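Local coordinates for protein cysteine synthase (PDB 5Z5C) that uses pyridoxal 5'-phosphate as its cofactor to produce hydrogen sulfide, probably from L-cysteine, as a member of the cysteine synthase family, at residues G47-R52 with Y163-E168; R52-T57 with I83-M88; I73-S78 with P149-N154; Y99-M104 with G127-S132. All blocks are in the same frame, centred on the assembly; numbering follows the deposited sequence.

Interaction 1 (G47-R52 with Y163-E168); sequences GSIKDR and YGIGLE. With PLP (pyridoxal-5'-phosphate), chain G.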
# COMPACT_ATOMS: atom_id res chain seq x y z
N GLY B 47 -0.45 -4.64 0.99
CA GLY B 47 -0.08 -3.63 2.01
C GLY B 47 0.43 -4.18 3.34
O GLY B 47 0.55 -3.39 4.26
N SER B 48 0.72 -5.49 3.45
CA SER B 48 1.19 -6.04 4.74
C SER B 48 2.30 -7.06 4.64
O SER B 48 2.45 -7.75 3.65
CB SER B 48 0.03 -6.66 5.56
OG SER B 48 -0.17 -8.05 5.32
N ILE B 49 3.01 -7.22 5.76
CA ILE B 49 3.95 -8.33 5.92
C ILE B 49 3.35 -9.72 5.62
O ILE B 49 4.07 -10.62 5.18
CB ILE B 49 4.59 -8.29 7.34
CG1 ILE B 49 5.90 -9.12 7.43
CG2 ILE B 49 3.60 -8.73 8.39
CD1 ILE B 49 6.59 -9.00 8.79
N LYS B 50 2.05 -9.88 5.84
CA LYS B 50 1.38 -11.17 5.61
C LYS B 50 1.44 -11.65 4.15
O LYS B 50 1.38 -12.87 3.90
CB LYS B 50 -0.07 -11.15 6.07
CG LYS B 50 -0.26 -10.76 7.53
CD LYS B 50 0.39 -11.72 8.49
CE LYS B 50 0.52 -11.06 9.83
NZ LYS B 50 -0.79 -10.96 10.52
N ASP B 51 1.64 -10.71 3.22
CA ASP B 51 1.86 -11.08 1.82
C ASP B 51 3.10 -11.97 1.63
O ASP B 51 3.06 -12.87 0.81
CB ASP B 51 2.02 -9.85 0.93
CG ASP B 51 0.76 -9.00 0.84
OD1 ASP B 51 -0.32 -9.57 0.57
OD2 ASP B 51 0.86 -7.78 1.04
N ARG B 52 4.19 -11.69 2.36
CA ARG B 52 5.41 -12.49 2.27
C ARG B 52 5.11 -13.94 2.70
O ARG B 52 5.54 -14.89 2.07
CB ARG B 52 6.48 -11.98 3.21
CG ARG B 52 7.02 -10.60 2.87
CD ARG B 52 7.96 -10.17 3.96
NE ARG B 52 8.62 -8.91 3.70
CZ ARG B 52 9.85 -8.80 3.23
NH1 ARG B 52 10.49 -9.87 2.77
NH2 ARG B 52 10.40 -7.61 3.16
N TYR B 163 13.42 -17.06 5.73
CA TYR B 163 14.02 -17.01 4.36
C TYR B 163 13.88 -15.66 3.67
O TYR B 163 14.74 -15.26 2.89
CB TYR B 163 13.47 -18.20 3.48
CG TYR B 163 13.98 -19.55 3.90
CD1 TYR B 163 15.32 -19.88 3.74
CD2 TYR B 163 13.13 -20.50 4.47
CE1 TYR B 163 15.81 -21.14 4.13
CE2 TYR B 163 13.61 -21.76 4.86
CZ TYR B 163 14.95 -22.06 4.68
OH TYR B 163 15.44 -23.28 5.07
N GLY B 164 12.82 -14.94 4.01
CA GLY B 164 12.52 -13.62 3.41
C GLY B 164 13.00 -12.44 4.24
O GLY B 164 14.18 -12.07 4.16
N ILE B 165 12.07 -11.83 4.98
CA ILE B 165 12.30 -10.55 5.68
C ILE B 165 13.48 -10.64 6.67
O ILE B 165 14.30 -9.71 6.77
CB ILE B 165 11.01 -10.00 6.37
CG1 ILE B 165 11.22 -8.56 6.94
CG2 ILE B 165 10.53 -10.91 7.48
CD1 ILE B 165 9.96 -7.99 7.58
N GLY B 166 13.60 -11.77 7.37
CA GLY B 166 14.75 -11.98 8.26
C GLY B 166 16.09 -11.83 7.56
O GLY B 166 17.01 -11.19 8.06
N LEU B 167 16.21 -12.45 6.40
CA LEU B 167 17.47 -12.41 5.66
C LEU B 167 17.75 -11.01 5.12
O LEU B 167 18.90 -10.55 5.16
CB LEU B 167 17.45 -13.43 4.53
CG LEU B 167 18.68 -13.56 3.65
CD1 LEU B 167 19.94 -13.81 4.47
CD2 LEU B 167 18.45 -14.64 2.62
N GLU B 168 16.70 -10.32 4.67
CA GLU B 168 16.81 -8.93 4.27
C GLU B 168 17.37 -8.09 5.41
O GLU B 168 18.25 -7.24 5.17
CB GLU B 168 15.45 -8.35 3.86
CG GLU B 168 14.95 -8.87 2.50
CD GLU B 168 13.60 -8.30 2.11
OE1 GLU B 168 13.26 -7.18 2.56
OE2 GLU B 168 12.89 -8.95 1.31
N1 PLP G . 0.59 -6.57 13.02
C2 PLP G . -0.32 -6.69 12.03
C2A PLP G . -0.98 -5.50 11.40
C3 PLP G . -0.68 -8.04 11.55
O3 PLP G . -1.59 -8.20 10.57
C4 PLP G . -0.04 -9.21 12.17
C4A PLP G . -0.38 -10.58 11.72
C5 PLP G . 0.94 -8.95 13.24
C6 PLP G . 1.20 -7.63 13.61
C5A PLP G . 1.63 -10.12 13.91
O4P PLP G . 2.46 -10.88 13.02
P PLP G . 2.63 -12.48 13.15
O1P PLP G . 1.30 -13.05 12.77
O2P PLP G . 3.78 -12.81 12.22
O3P PLP G . 3.02 -12.67 14.60
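Arg52 and Glu168 carry the polar part of the contact, meeting tip to tip in a two-pronged salt bridge. NH2 of Arg52 donates to OE1 of Glu168 at 3.0 Å, and Arg52 NH1 donates to Glu168 OE2 at the same 3.0 Å. Both oxygens lie close to the guanidinium plane, but the two planes are turned 52° apart, and both nitrogens come from above the carboxylate. The arginine chain is extended from CG to NE and reaches across to helix 165-172, while its NE makes a second salt bridge with Glu41, an arrangement likely to keep the buried guanidinium charged. Apolar packing completes the contact. CB of Ile165 sits over the centre of one guanidinium face, 3.6 Å from Arg52 CZ, and the two side chains cross at about a right angle. With chi2 of Ile165 extended (178°), its CD1 touches Ile49 CD1 at 3.7 Å. At the start of helix 50-57, Ser48 OG accepts from Lys50 N at 2.9 Å, and Asp51 OD2 takes a weak bond from Ser48 N, forming a capping box. Thr192, which bonds the cofactor, lies beside Ile49. Lys50 NZ is covalently joined to PLP C4A, 1.3 Å away; this bond is the internal aldimine, and a lysine at the start of a helix, here capped by Ser48 and Asp51, fits the cysteine synthase family of fold type II PLP enzymes.

Interaction 2 (R52-T57 with I83-M88); sequences RMAFYT and IAFSAM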
# COMPACT_ATOMS: atom_id res chain seq x y z
N ARG B 52 4.19 -11.69 2.36
CA ARG B 52 5.41 -12.49 2.27
C ARG B 52 5.11 -13.94 2.70
O ARG B 52 5.54 -14.89 2.07
CB ARG B 52 6.48 -11.98 3.21
CG ARG B 52 7.02 -10.60 2.87
CD ARG B 52 7.96 -10.17 3.96
NE ARG B 52 8.62 -8.91 3.70
CZ ARG B 52 9.85 -8.80 3.23
NH1 ARG B 52 10.49 -9.87 2.77
NH2 ARG B 52 10.40 -7.61 3.16
N MET B 53 4.33 -14.05 3.76
CA MET B 53 3.98 -15.28 4.41
C MET B 53 3.01 -16.10 3.56
O MET B 53 3.21 -17.29 3.42
CB MET B 53 3.36 -14.97 5.76
CG MET B 53 3.16 -16.20 6.63
SD MET B 53 1.56 -16.99 6.47
CE MET B 53 0.58 -15.96 7.56
N ALA B 54 1.95 -15.48 3.06
CA ALA B 54 1.01 -16.15 2.17
C ALA B 54 1.65 -16.68 0.88
O ALA B 54 1.36 -17.82 0.44
CB ALA B 54 -0.19 -15.26 1.84
N PHE B 55 2.54 -15.89 0.29
CA PHE B 55 3.24 -16.31 -0.90
C PHE B 55 4.20 -17.46 -0.64
O PHE B 55 4.21 -18.42 -1.42
CB PHE B 55 4.04 -15.21 -1.50
CG PHE B 55 4.83 -15.67 -2.67
CD1 PHE B 55 4.18 -16.05 -3.83
CD2 PHE B 55 6.21 -15.78 -2.60
CE1 PHE B 55 4.91 -16.48 -4.92
CE2 PHE B 55 6.94 -16.23 -3.68
CZ PHE B 55 6.30 -16.56 -4.84
N TYR B 56 5.03 -17.34 0.41
CA TYR B 56 5.93 -18.45 0.75
C TYR B 56 5.20 -19.75 0.98
O TYR B 56 5.67 -20.80 0.55
CB TYR B 56 6.73 -18.16 2.02
CG TYR B 56 7.78 -19.23 2.33
CD1 TYR B 56 9.04 -19.18 1.75
CD2 TYR B 56 7.49 -20.28 3.18
CE1 TYR B 56 9.99 -20.15 2.03
CE2 TYR B 56 8.44 -21.26 3.47
CZ TYR B 56 9.69 -21.19 2.89
OH TYR B 56 10.64 -22.15 3.16
N THR B 57 4.10 -19.64 1.72
CA THR B 57 3.27 -20.78 2.10
C THR B 57 2.73 -21.49 0.89
O THR B 57 2.96 -22.69 0.73
CB THR B 57 2.16 -20.35 3.09
OG1 THR B 57 2.77 -20.03 4.33
CG2 THR B 57 1.15 -21.41 3.35
N ILE B 83 -6.70 -11.18 3.95
CA ILE B 83 -6.49 -10.29 2.81
C ILE B 83 -5.41 -10.89 1.89
O ILE B 83 -5.63 -11.03 0.71
CB ILE B 83 -6.14 -8.84 3.25
CG1 ILE B 83 -7.32 -8.17 3.97
CG2 ILE B 83 -5.78 -7.98 2.06
CD1 ILE B 83 -6.98 -6.88 4.72
N ALA B 84 -4.30 -11.31 2.47
CA ALA B 84 -3.15 -11.82 1.73
C ALA B 84 -3.38 -13.16 0.98
O ALA B 84 -2.98 -13.32 -0.18
CB ALA B 84 -1.97 -11.95 2.68
N PHE B 85 -4.01 -14.12 1.68
CA PHE B 85 -4.38 -15.37 1.05
C PHE B 85 -5.49 -15.14 0.04
O PHE B 85 -5.50 -15.80 -0.99
CB PHE B 85 -4.80 -16.48 2.07
CG PHE B 85 -3.64 -17.18 2.72
CD1 PHE B 85 -2.92 -18.14 2.03
CD2 PHE B 85 -3.19 -16.81 3.98
CE1 PHE B 85 -1.84 -18.78 2.61
CE2 PHE B 85 -2.11 -17.45 4.59
CZ PHE B 85 -1.43 -18.44 3.90
N SER B 86 -6.45 -14.25 0.33
CA SER B 86 -7.50 -13.98 -0.66
C SER B 86 -6.88 -13.52 -2.00
O SER B 86 -7.17 -14.10 -3.07
CB SER B 86 -8.51 -12.96 -0.15
OG SER B 86 -9.18 -13.45 0.99
N ALA B 87 -5.99 -12.54 -1.93
CA ALA B 87 -5.34 -12.02 -3.15
C ALA B 87 -4.42 -13.03 -3.85
O ALA B 87 -4.51 -13.21 -5.06
CB ALA B 87 -4.56 -10.74 -2.85
N MET B 88 -3.53 -13.66 -3.10
CA MET B 88 -2.56 -14.59 -3.69
C MET B 88 -3.25 -15.88 -4.11
O MET B 88 -2.93 -16.46 -5.14
CB MET B 88 -1.38 -14.84 -2.73
CG MET B 88 -0.20 -15.59 -3.34
SD MET B 88 0.45 -15.00 -4.93
CE MET B 88 1.30 -13.51 -4.42
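Ala84 and Ala54 meet methyl to methyl, CB to CB at 3.9 Å, where helices 52-57 and 83-88 pass with their axes 8.7 Å apart and crossing at -48°. The next residue, Phe85, is the centre of the contact. Its CG lies anti to the carbonyl carbon (chi1 -80°), and the ring is laid against helix 52-57 with the CB of Ala54 over its middle, 3.8 Å from the Phe85 centroid and only 1° off the normal, a CH-pi contact. Thr57 turns its methyl to the ring edge, CG2 lying near the plane and 4.0 Å from Phe85 CZ. Met53 SD comes obliquely to Phe85 CE2 at 4.1 Å as a Met-aromatic contact. OG1 of Thr57 turns back to donate to Met53 O at 2.9 Å, a carbonyl that also accepts from Thr57 N on the opposite face of its plane. One turn on from Ala84, Met88 bends at chi2 and chi3, placing its SD at the edge of the Phe55 ring and its CE 3.9 Å from Phe55 CD1. Beyond the pair, helix 155-163 touches Met53 and Thr57. The chemistry across the interface is wholly apolar: methyls, two thioethers, one ring face and ring edges hold the two helices by van der Waals and CH-pi packing, while the one side-chain hydroxyl taking part is satisfied within its own helix.

Interaction 3 (I73-S78 with P149-N154); sequences IVEATS and PSQFSN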
# COMPACT_ATOMS: atom_id res chain seq x y z
N ILE B 73 -8.59 -22.80 -0.77
CA ILE B 73 -7.78 -22.40 0.36
C ILE B 73 -8.74 -21.88 1.43
O ILE B 73 -9.57 -21.00 1.17
CB ILE B 73 -6.78 -21.31 -0.02
CG1 ILE B 73 -5.86 -21.80 -1.17
CG2 ILE B 73 -5.96 -20.88 1.21
CD1 ILE B 73 -5.16 -20.66 -1.91
N VAL B 74 -8.65 -22.44 2.62
CA VAL B 74 -9.62 -22.18 3.67
C VAL B 74 -8.92 -21.78 4.96
O VAL B 74 -8.01 -22.47 5.38
CB VAL B 74 -10.46 -23.43 3.94
CG1 VAL B 74 -11.56 -23.12 4.95
CG2 VAL B 74 -11.06 -23.95 2.63
N GLU B 75 -9.38 -20.71 5.61
CA GLU B 75 -8.72 -20.17 6.83
C GLU B 75 -9.74 -19.39 7.69
O GLU B 75 -10.86 -19.07 7.22
CB GLU B 75 -7.50 -19.31 6.43
CG GLU B 75 -6.65 -18.63 7.53
CD GLU B 75 -6.03 -19.61 8.50
OE1 GLU B 75 -6.79 -20.39 9.13
OE2 GLU B 75 -4.79 -19.62 8.64
N ALA B 76 -9.39 -19.19 8.95
CA ALA B 76 -10.17 -18.38 9.89
C ALA B 76 -9.33 -17.16 10.30
O ALA B 76 -8.25 -17.33 10.83
CB ALA B 76 -10.55 -19.21 11.11
N THR B 77 -9.84 -15.96 10.03
CA THR B 77 -9.16 -14.66 10.21
C THR B 77 -10.14 -13.55 9.77
O THR B 77 -11.09 -13.80 8.99
CB THR B 77 -7.84 -14.56 9.39
OG1 THR B 77 -7.29 -13.24 9.49
CG2 THR B 77 -8.10 -14.85 7.88
N SER B 78 -9.93 -12.37 10.31
CA SER B 78 -10.58 -11.13 9.84
C SER B 78 -9.58 -10.04 9.45
O SER B 78 -9.98 -8.95 9.08
CB SER B 78 -11.53 -10.59 10.93
OG SER B 78 -10.84 -10.37 12.14
N PRO B 149 -4.14 -23.18 5.41
CA PRO B 149 -2.89 -22.50 5.79
C PRO B 149 -2.44 -22.71 7.24
O PRO B 149 -1.23 -22.74 7.48
CB PRO B 149 -3.22 -21.02 5.56
CG PRO B 149 -4.19 -21.06 4.42
CD PRO B 149 -5.06 -22.26 4.71
N SER B 150 -3.40 -22.83 8.16
CA SER B 150 -3.14 -23.20 9.57
C SER B 150 -2.11 -22.24 10.19
O SER B 150 -1.14 -22.65 10.83
CB SER B 150 -2.66 -24.66 9.68
OG SER B 150 -3.49 -25.50 8.90
N GLN B 151 -2.39 -20.95 9.99
CA GLN B 151 -1.43 -19.87 10.19
C GLN B 151 -0.84 -19.92 11.59
O GLN B 151 0.35 -19.74 11.74
CB GLN B 151 -2.09 -18.49 9.92
CG GLN B 151 -3.27 -18.15 10.86
CD GLN B 151 -3.87 -16.78 10.62
OE1 GLN B 151 -3.15 -15.78 10.48
NE2 GLN B 151 -5.22 -16.74 10.54
N PHE B 152 -1.69 -20.21 12.59
CA PHE B 152 -1.27 -20.28 13.99
C PHE B 152 -0.37 -21.49 14.37
O PHE B 152 0.24 -21.48 15.44
CB PHE B 152 -2.51 -20.22 14.90
CG PHE B 152 -3.18 -18.87 14.94
CD1 PHE B 152 -2.58 -17.80 15.61
CD2 PHE B 152 -4.40 -18.67 14.34
CE1 PHE B 152 -3.18 -16.55 15.65
CE2 PHE B 152 -5.01 -17.42 14.38
CZ PHE B 152 -4.40 -16.36 15.03
N SER B 153 -0.28 -22.51 13.51
CA SER B 153 0.57 -23.69 13.75
C SER B 153 1.52 -24.07 12.61
O SER B 153 2.35 -24.94 12.80
CB SER B 153 -0.33 -24.91 14.04
OG SER B 153 -1.29 -25.10 13.01
N ASN B 154 1.39 -23.46 11.43
CA ASN B 154 2.10 -23.95 10.23
C ASN B 154 3.55 -23.41 10.23
O ASN B 154 3.77 -22.20 10.27
CB ASN B 154 1.31 -23.54 8.95
CG ASN B 154 1.87 -24.14 7.68
OD1 ASN B 154 3.01 -24.62 7.65
ND2 ASN B 154 1.08 -24.09 6.59
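Pro149 and Glu75 meet where the loop 149-154 runs alongside strand 73-76. The proline ring lies against the strand, with its CG 3.7 Å from Ile73 CG2, its CB 3.7 Å from Glu75 OE2, and its CD close to the carbonyl oxygen of Val74. Glu75 sends CG anti to the backbone N, and its chi2 (60°) swings CD toward the loop. Glu75 OE2 accepts from Gln151 N at 3.1 Å through its syn lone pair; Glu75 OE1 is met on its anti side by Ala76 N at 2.9 Å. Both bonds hold the buried carboxylate; of the two, the OE2 bond joins loop to strand. Gln151 takes the crowded position for CG, between backbone N and carbonyl carbon (chi1 62°), which brings CG to 3.1 Å from Glu75 OE2. Beyond CG the chain extends past Glu75, crossing it at about a right angle. In its own loop, Asn154 ND2 donates to Pro149 O. Strand 73-76 runs into the Thr-Ser-Gly-Asn-Thr loop, Thr77 to Thr81, which in this family probably binds the substrate carboxylate; Gln151 packs on it, NE2 3.6 Å from Thr77 CB, and bonds Thr81 OG1 through OE1.

Interaction 4 (Y99-M104 with G127-S132); sequences YMPDWM and GGFLGS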
# COMPACT_ATOMS: atom_id res chain seq x y z
N TYR B 99 -13.53 -17.96 7.20
CA TYR B 99 -14.47 -18.00 8.32
C TYR B 99 -14.08 -16.93 9.34
O TYR B 99 -12.90 -16.79 9.70
CB TYR B 99 -14.47 -19.39 9.00
CG TYR B 99 -15.09 -20.49 8.16
CD1 TYR B 99 -14.35 -21.13 7.17
CD2 TYR B 99 -16.41 -20.90 8.35
CE1 TYR B 99 -14.91 -22.15 6.40
CE2 TYR B 99 -16.97 -21.91 7.58
CZ TYR B 99 -16.21 -22.53 6.61
OH TYR B 99 -16.75 -23.53 5.84
N MET B 100 -15.08 -16.18 9.78
CA MET B 100 -14.90 -15.17 10.82
C MET B 100 -16.21 -14.99 11.60
O MET B 100 -17.29 -15.44 11.13
CB MET B 100 -14.43 -13.85 10.20
CG MET B 100 -15.47 -13.13 9.35
SD MET B 100 -14.91 -11.58 8.63
CE MET B 100 -13.84 -12.18 7.32
N PRO B 101 -16.14 -14.37 12.81
CA PRO B 101 -17.36 -14.10 13.60
C PRO B 101 -18.29 -13.07 12.97
O PRO B 101 -17.83 -12.21 12.22
CB PRO B 101 -16.81 -13.59 14.93
CG PRO B 101 -15.44 -14.16 15.03
CD PRO B 101 -14.92 -14.15 13.61
N ASP B 102 -19.58 -13.16 13.30
CA ASP B 102 -20.63 -12.36 12.63
C ASP B 102 -20.75 -10.88 13.09
O ASP B 102 -21.46 -10.11 12.47
CB ASP B 102 -21.99 -13.07 12.65
CG ASP B 102 -22.56 -13.30 14.05
OD1 ASP B 102 -21.95 -12.81 15.03
OD2 ASP B 102 -23.61 -14.00 14.16
N TRP B 103 -20.06 -10.53 14.17
CA TRP B 103 -19.98 -9.14 14.67
C TRP B 103 -18.74 -8.34 14.15
O TRP B 103 -18.53 -7.20 14.57
CB TRP B 103 -20.04 -9.11 16.21
CG TRP B 103 -18.89 -9.81 16.90
CD1 TRP B 103 -17.65 -9.28 17.17
CD2 TRP B 103 -18.86 -11.15 17.41
NE1 TRP B 103 -16.86 -10.21 17.81
CE2 TRP B 103 -17.58 -11.36 17.98
CE3 TRP B 103 -19.80 -12.20 17.43
CZ2 TRP B 103 -17.21 -12.58 18.56
CZ3 TRP B 103 -19.43 -13.41 18.03
CH2 TRP B 103 -18.15 -13.59 18.58
N MET B 104 -17.92 -8.94 13.27
CA MET B 104 -16.75 -8.22 12.67
C MET B 104 -17.27 -7.11 11.78
O MET B 104 -18.28 -7.27 11.14
CB MET B 104 -15.91 -9.16 11.81
CG MET B 104 -15.25 -10.30 12.56
SD MET B 104 -14.02 -9.70 13.73
CE MET B 104 -14.87 -9.97 15.28
N GLY B 127 -19.82 -20.38 18.51
CA GLY B 127 -18.59 -20.56 19.28
C GLY B 127 -17.44 -19.70 18.78
O GLY B 127 -16.56 -20.17 18.07
N GLY B 128 -17.43 -18.43 19.17
CA GLY B 128 -16.32 -17.55 18.78
C GLY B 128 -16.35 -17.33 17.29
O GLY B 128 -17.43 -17.14 16.76
N PHE B 129 -15.23 -17.36 16.56
CA PHE B 129 -13.79 -17.31 16.96
C PHE B 129 -13.10 -18.69 17.01
O PHE B 129 -12.51 -19.12 16.01
CB PHE B 129 -13.43 -16.39 18.18
CG PHE B 129 -13.17 -14.93 17.83
CD1 PHE B 129 -12.28 -14.58 16.81
CD2 PHE B 129 -13.81 -13.90 18.53
CE1 PHE B 129 -12.07 -13.25 16.47
CE2 PHE B 129 -13.59 -12.56 18.20
CZ PHE B 129 -12.72 -12.24 17.17
N LEU B 130 -13.14 -19.37 18.16
CA LEU B 130 -12.52 -20.70 18.26
C LEU B 130 -13.25 -21.66 17.32
O LEU B 130 -12.61 -22.49 16.66
CB LEU B 130 -12.48 -21.26 19.72
CG LEU B 130 -11.15 -21.17 20.51
CD1 LEU B 130 -9.98 -21.75 19.72
CD2 LEU B 130 -10.87 -19.74 20.94
N GLY B 131 -14.57 -21.52 17.23
CA GLY B 131 -15.38 -22.28 16.30
C GLY B 131 -15.22 -21.89 14.84
O GLY B 131 -15.56 -22.69 13.98
N SER B 132 -14.73 -20.68 14.54
CA SER B 132 -14.32 -20.33 13.18
C SER B 132 -13.16 -21.22 12.70
O SER B 132 -13.15 -21.64 11.54
CB SER B 132 -13.96 -18.83 13.04
OG SER B 132 -15.09 -17.99 13.17
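Ser132 OG meets strand 99-101 at its backbone, lying 3.6 Å from Met100 C, and accepts a weak bond of 3.5 Å from Phe129 N within its own segment, at the start of helix 130-133, where Phe129 is the N-cap residue. Beside it, Tyr99 CB rests 3.6 Å from Ser132 O, while the phenol end leads away. Phe129 carries the rest. A cis peptide joins it to Gly128, whose own positive phi suits a residue lacking CB. The ring crosses Pro101 at about a right angle, and Pro101 CG stands over its centre, 3.6 Å from the Phe129 centroid and 8° off the normal, a CH-pi contact. Trp103 and Met104, in the type I turn Pro101-Met104 that ends the strand, close round the same ring. Trp103 takes the position between backbone N and carbonyl carbon for CG (chi1 63°), and its CZ2 comes within 3.6 Å of Phe129 CE2; the two planes stand 70° apart, obliquely placed. Met104 bends at chi2 and chi3 and touches Phe129 CZ with its CE at 3.7 Å. Outside, Arg124 makes a cation-pi contact with Trp103, Glu237 touches Phe129, and Val122 of the neighbouring strand touches Ser132. With one ring face, an oblique indole, a proline CH and a thioether methyl doing the work, the turn and the loop before the helix are joined by dispersion and CH-pi attraction; between the two segments there is packing alone, while the strand's backbone bonds to its neighbours in the sheet.

In the fold
Interactions 1, 2 and 3 are buried, whereas interaction 4, about 13 Å from interaction 3 centre to centre, is only partly so. Interactions 1 and 2 share helix 50-57, joined at Arg52: one side of it faces the salt bridge, another the apolar helix 80-91. Phe85 of interaction 2 packs on Pro149 of interaction 3, which links the helix pair to the loop 149-154, and on Ile73 of strand 73-76. Interactions 3 and 4 use neighbouring parallel strands, 73-76 and 96-101, probably bonded through Glu75 O and Tyr99 N. Interaction 1 has a salt bridge and interaction 3 a carboxylate bonded to a backbone N-H, while 2 and 4 rest on apolar packing; interaction 4 lies farthest from the cofactor, about 13 Å from the Phe129 side chain.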